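Local coordinates for glutathione-independent glyoxalase DJ-1 (Schizosaccharomyces pombe, PDB 4QYT), which catalyses the glutathione-independent, one-step conversion of methylglyoxal to D-lactate and helps protect the cell against reactive oxygen species, at the interface of chains A and B. Sequence-based numbering; all coordinates share one arbitrary frame. Chains: chain A/B, Uncharacterized protein C22E12.03c.

Contact 1: the interface of chains A and B. Residues chain A 21-22, 25, 29, 168; chain B 18, 164-165.
B:Ile18 and A:Met168 meet tip to tip in the two-fold interface of the deposited pair, probably the dimer typical of the DJ-1/PfpI family, where helix 17-29 of each chain packs against its copy. The delta-methyl CD1 of B:Ile18 lies 3.8 Å from the thioether sulfur SD of A:Met168, and its other branch, CG2, reaches the same sulfur. On the helix side, CG1 of B:Ile18 rests 3.3 Å from the backbone oxygen O of A:Ser21, and close to the CA of A:Ala22 at 3.9 Å. Small residues suit this helix face: A:Ala22 and A:Gly25 let the branched isoleucine come close to the backbone. The chi1 of B:Ile18 (-66°) sets CG1 beside its own backbone N and opposite the carbonyl carbon, which lays CG1 on the A:Ser21 carbonyl while both CD1 and CG2 end at the sulfur. A:Met168, at the start of helix 167-178, is bent at chi2 (-65°) and again at chi3, and its methyl CE turns to the short 3-10 helix 164-166 of chain B, 4.1 Å from CB of B:Pro164. An unbranched, flexible thioether fits such a place, since it can fold to follow both partners. A:Arg29 crosses the proline obliquely, its NH2 being 3.4 Å from CG of B:Pro164, whose compact ring offers an apolar surface to the guanidinium. NH1 of A:Arg29 donates to the carbonyl O of A:Gly25, one turn back, at 3.0 Å; the oxygen lies in the guanidinium plane but is met from above its carbonyl plane, off the lone pairs, and the bond helps to fix the guanidinium's rotation. Were A:Arg29 replaced by alanine, CG of B:Pro164 would probably lose its guanidinium neighbour and the A:Gly25 carbonyl this side-chain donor.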
loop_
_atom_site.group_PDB
_atom_site.type_symbol
_atom_site.label_atom_id
_atom_site.label_comp_id
_atom_site.label_asym_id
_atom_site.label_seq_id
_atom_site.Cartn_x
_atom_site.Cartn_y
_atom_site.Cartn_z
ATOM N N SER A 21 -0.662 -0.022 -4.336
ATOM C CA SER A 21 -1.874 -0.218 -3.531
ATOM C C SER A 21 -2.631 1.061 -3.203
ATOM O O SER A 21 -3.841 1.021 -3.016
ATOM C CB SER A 21 -1.519 -0.974 -2.244
ATOM O OG SER A 21 -0.943 -2.245 -2.523
ATOM N N ALA A 22 -1.928 2.177 -3.021
ATOM C CA ALA A 22 -2.626 3.392 -2.622
ATOM C C ALA A 22 -3.622 3.880 -3.692
ATOM O O ALA A 22 -4.823 3.980 -3.393
ATOM C CB ALA A 22 -1.629 4.470 -2.204
ATOM N N GLY A 25 -6.520 1.279 -4.041
ATOM C CA GLY A 25 -7.508 1.281 -2.991
ATOM C C GLY A 25 -8.359 2.534 -2.969
ATOM O O GLY A 25 -9.534 2.485 -2.584
ATOM N N ARG A 29 -12.389 2.549 -3.583
ATOM C CA ARG A 29 -13.312 3.163 -2.630
ATOM C C ARG A 29 -14.240 4.160 -3.304
ATOM O O ARG A 29 -15.379 4.366 -2.862
ATOM C CB ARG A 29 -12.533 3.841 -1.521
ATOM C CG ARG A 29 -11.965 2.849 -0.494
ATOM C CD ARG A 29 -10.945 3.523 0.387
ATOM N NE ARG A 29 -10.465 2.696 1.488
ATOM C CZ ARG A 29 -9.626 1.689 1.344
ATOM N NH1 ARG A 29 -9.075 1.414 0.166
ATOM N NH2 ARG A 29 -9.230 1.013 2.415
ATOM N N MET A 168 -0.419 7.842 -0.868
ATOM C CA MET A 168 -1.790 8.202 -0.560
ATOM C C MET A 168 -2.145 9.611 -1.052
ATOM O O MET A 168 -3.173 9.824 -1.690
ATOM C CB MET A 168 -2.085 8.070 0.941
ATOM C CG MET A 168 -2.062 6.625 1.452
ATOM S SD MET A 168 -3.354 5.574 0.768
ATOM C CE MET A 168 -4.754 6.265 1.619
ATOM N N ILE B 18 -3.751 -1.587 1.177
ATOM C CA ILE B 18 -2.888 -0.490 1.638
ATOM C C ILE B 18 -2.262 -0.861 2.981
ATOM O O ILE B 18 -1.051 -0.670 3.206
ATOM C CB ILE B 18 -3.671 0.826 1.684
ATOM C CG1 ILE B 18 -4.058 1.246 0.263
ATOM C CG2 ILE B 18 -2.865 1.910 2.391
ATOM C CD1 ILE B 18 -5.139 2.296 0.209
ATOM N N PRO B 164 -6.177 3.357 6.316
ATOM C CA PRO B 164 -5.214 3.313 5.225
ATOM C C PRO B 164 -4.279 4.517 5.249
ATOM O O PRO B 164 -3.088 4.360 4.946
ATOM C CB PRO B 164 -6.066 3.223 3.965
ATOM C CG PRO B 164 -7.420 3.083 4.426
ATOM C CD PRO B 164 -7.572 3.241 5.842
ATOM N N GLY B 165 -4.793 5.699 5.597
ATOM C CA GLY B 165 -3.964 6.875 5.644
ATOM C C GLY B 165 -2.860 6.880 6.694
ATOM O O GLY B 165 -1.930 7.653 6.563
#

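Contact 2: the interface of chains A and B. Residues chain A 16, 18, 51, 164; chain B 25, 29, 190.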
loop_
_atom_site.group_PDB
_atom_site.type_symbol
_atom_site.label_atom_id
_atom_site.label_comp_id
_atom_site.label_asym_id
_atom_site.label_seq_id
_atom_site.Cartn_x
_atom_site.Cartn_y
_atom_site.Cartn_z
ATOM N N ASP A 16 6.617 -1.208 -7.144
ATOM C CA ASP A 16 6.476 -1.067 -5.703
ATOM C C ASP A 16 5.056 -1.354 -5.202
ATOM O O ASP A 16 4.088 -0.786 -5.705
ATOM C CB ASP A 16 6.883 0.350 -5.295
ATOM C CG ASP A 16 6.846 0.515 -3.820
ATOM O OD1 ASP A 16 7.757 -0.042 -3.171
ATOM O OD2 ASP A 16 5.924 1.186 -3.314
ATOM N N ILE A 18 3.605 -0.497 -2.308
ATOM C CA ILE A 18 2.940 0.616 -1.644
ATOM C C ILE A 18 2.361 1.581 -2.678
ATOM O O ILE A 18 1.202 2.040 -2.552
ATOM C CB ILE A 18 3.896 1.310 -0.655
ATOM C CG1 ILE A 18 4.235 0.356 0.483
ATOM C CG2 ILE A 18 3.295 2.607 -0.160
ATOM C CD1 ILE A 18 5.454 0.786 1.310
ATOM N N ARG A 51 9.168 -5.718 -3.749
ATOM C CA ARG A 51 9.505 -6.313 -2.442
ATOM C C ARG A 51 8.894 -7.708 -2.293
ATOM O O ARG A 51 8.629 -8.166 -1.181
ATOM C CB ARG A 51 9.112 -5.347 -1.316
ATOM C CG ARG A 51 9.665 -3.933 -1.450
ATOM C CD ARG A 51 11.162 -3.877 -1.519
ATOM N NE ARG A 51 11.572 -2.503 -1.728
ATOM C CZ ARG A 51 12.783 -2.046 -1.458
ATOM N NH1 ARG A 51 13.647 -2.813 -0.834
ATOM N NH2 ARG A 51 13.136 -0.832 -1.828
ATOM N N PRO A 164 7.020 6.156 -1.554
ATOM C CA PRO A 164 5.988 5.379 -0.877
ATOM C C PRO A 164 5.238 6.184 0.135
ATOM O O PRO A 164 4.037 6.039 0.263
ATOM C CB PRO A 164 6.769 4.218 -0.246
ATOM C CG PRO A 164 8.086 4.242 -0.850
ATOM C CD PRO A 164 8.345 5.519 -1.526
ATOM N N GLY B 25 6.340 -3.374 2.907
ATOM C CA GLY B 25 7.411 -2.659 2.243
ATOM C C GLY B 25 8.412 -2.032 3.192
ATOM O O GLY B 25 9.582 -1.895 2.846
ATOM N N ARG B 29 12.351 -3.067 3.241
ATOM C CA ARG B 29 13.428 -2.066 3.117
ATOM C C ARG B 29 14.419 -2.118 4.285
ATOM O O ARG B 29 15.604 -1.897 4.103
ATOM C CB ARG B 29 12.805 -0.679 3.049
ATOM C CG ARG B 29 12.198 -0.327 1.700
ATOM C CD ARG B 29 11.328 0.904 1.785
ATOM N NE ARG B 29 10.820 1.318 0.477
ATOM C CZ ARG B 29 9.820 0.736 -0.183
ATOM N NH1 ARG B 29 9.192 -0.313 0.301
ATOM N NH2 ARG B 29 9.502 1.222 -1.361
ATOM N N SER B 190 14.232 7.081 3.196
ATOM C CA SER B 190 13.985 6.503 1.872
ATOM C C SER B 190 12.521 6.551 1.432
ATOM O O SER B 190 12.242 6.353 0.253
ATOM C CB SER B 190 14.434 5.043 1.776
ATOM O OG SER B 190 13.535 4.130 2.435
HETATM O O HOH W 1 6.933 -1.721 -1.188
#
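The loop that leads from strand 7-12 into helix 17-29 in chain A receives an arginine from the last turn of the same helix in chain B, forming an ion pair across the interface. B:Arg29 reaches over with its chain extended from CG to NE, and its NH2 donates to the carboxylate OD1 of A:Asp16 at 2.8 Å, in a nearly straight hydrogen bond (164° at H) that is also a salt bridge. The donor comes from above the carboxylate plane, and the two flat groups stand almost perpendicular (84°), so the pairing runs through one oxygen and is not a two-pronged one. A:Asp16 points its acid at the arginine with CG anti to the backbone N (chi1 -176°). Water 1 adds a second route: it lies 2.7 Å from OD1 of A:Asp16 and 3.1 Å from NH1 of B:Arg29. As in the twin patch, NH1 of B:Arg29 also hydrogen-bonds the carbonyl O of B:Gly25 within its own helix, which uses the several N-H groups that make arginine apt here. A:Arg51 crosses this side chain at about a right angle; its guanidinium carries CG of B:Arg29 over the centre of one face, CZ of A:Arg51 to CG of B:Arg29 being 3.6 Å. The two guanidinium planes are moderately tilted, and the nearby A:Asp16 probably eases their shared charge. The ring of A:Pro164 again adjoins NH2 of B:Arg29, while CD1 of A:Ile18 lies 4.1 Å from CA of B:Gly25, where the lack of a side chain gives the methyl room. The site thus joins the start of one helix 17-29 to the end of its copy, with the loop of A:Arg51 laid across the arginine and the 3-10 helix 164-166 beside it.

Contact 1 and contact 2 lie about 14 Å apart, measured between the centres of their C-alpha atoms, within one two-fold symmetric interface. Both use helix 17-29 of each chain and the 3-10 helix 164-166, and residues 18, 25, 29 and 164 appear in both with the chains exchanged. Contact 1 shows more of the apolar side and contact 2 more of the charged side of one repeated arrangement. Their centres are about 8 Å and 6 Å from A:Glu19, an inferred active-site residue of the shared helix, so association of the chains could help to hold the catalytic site in shape.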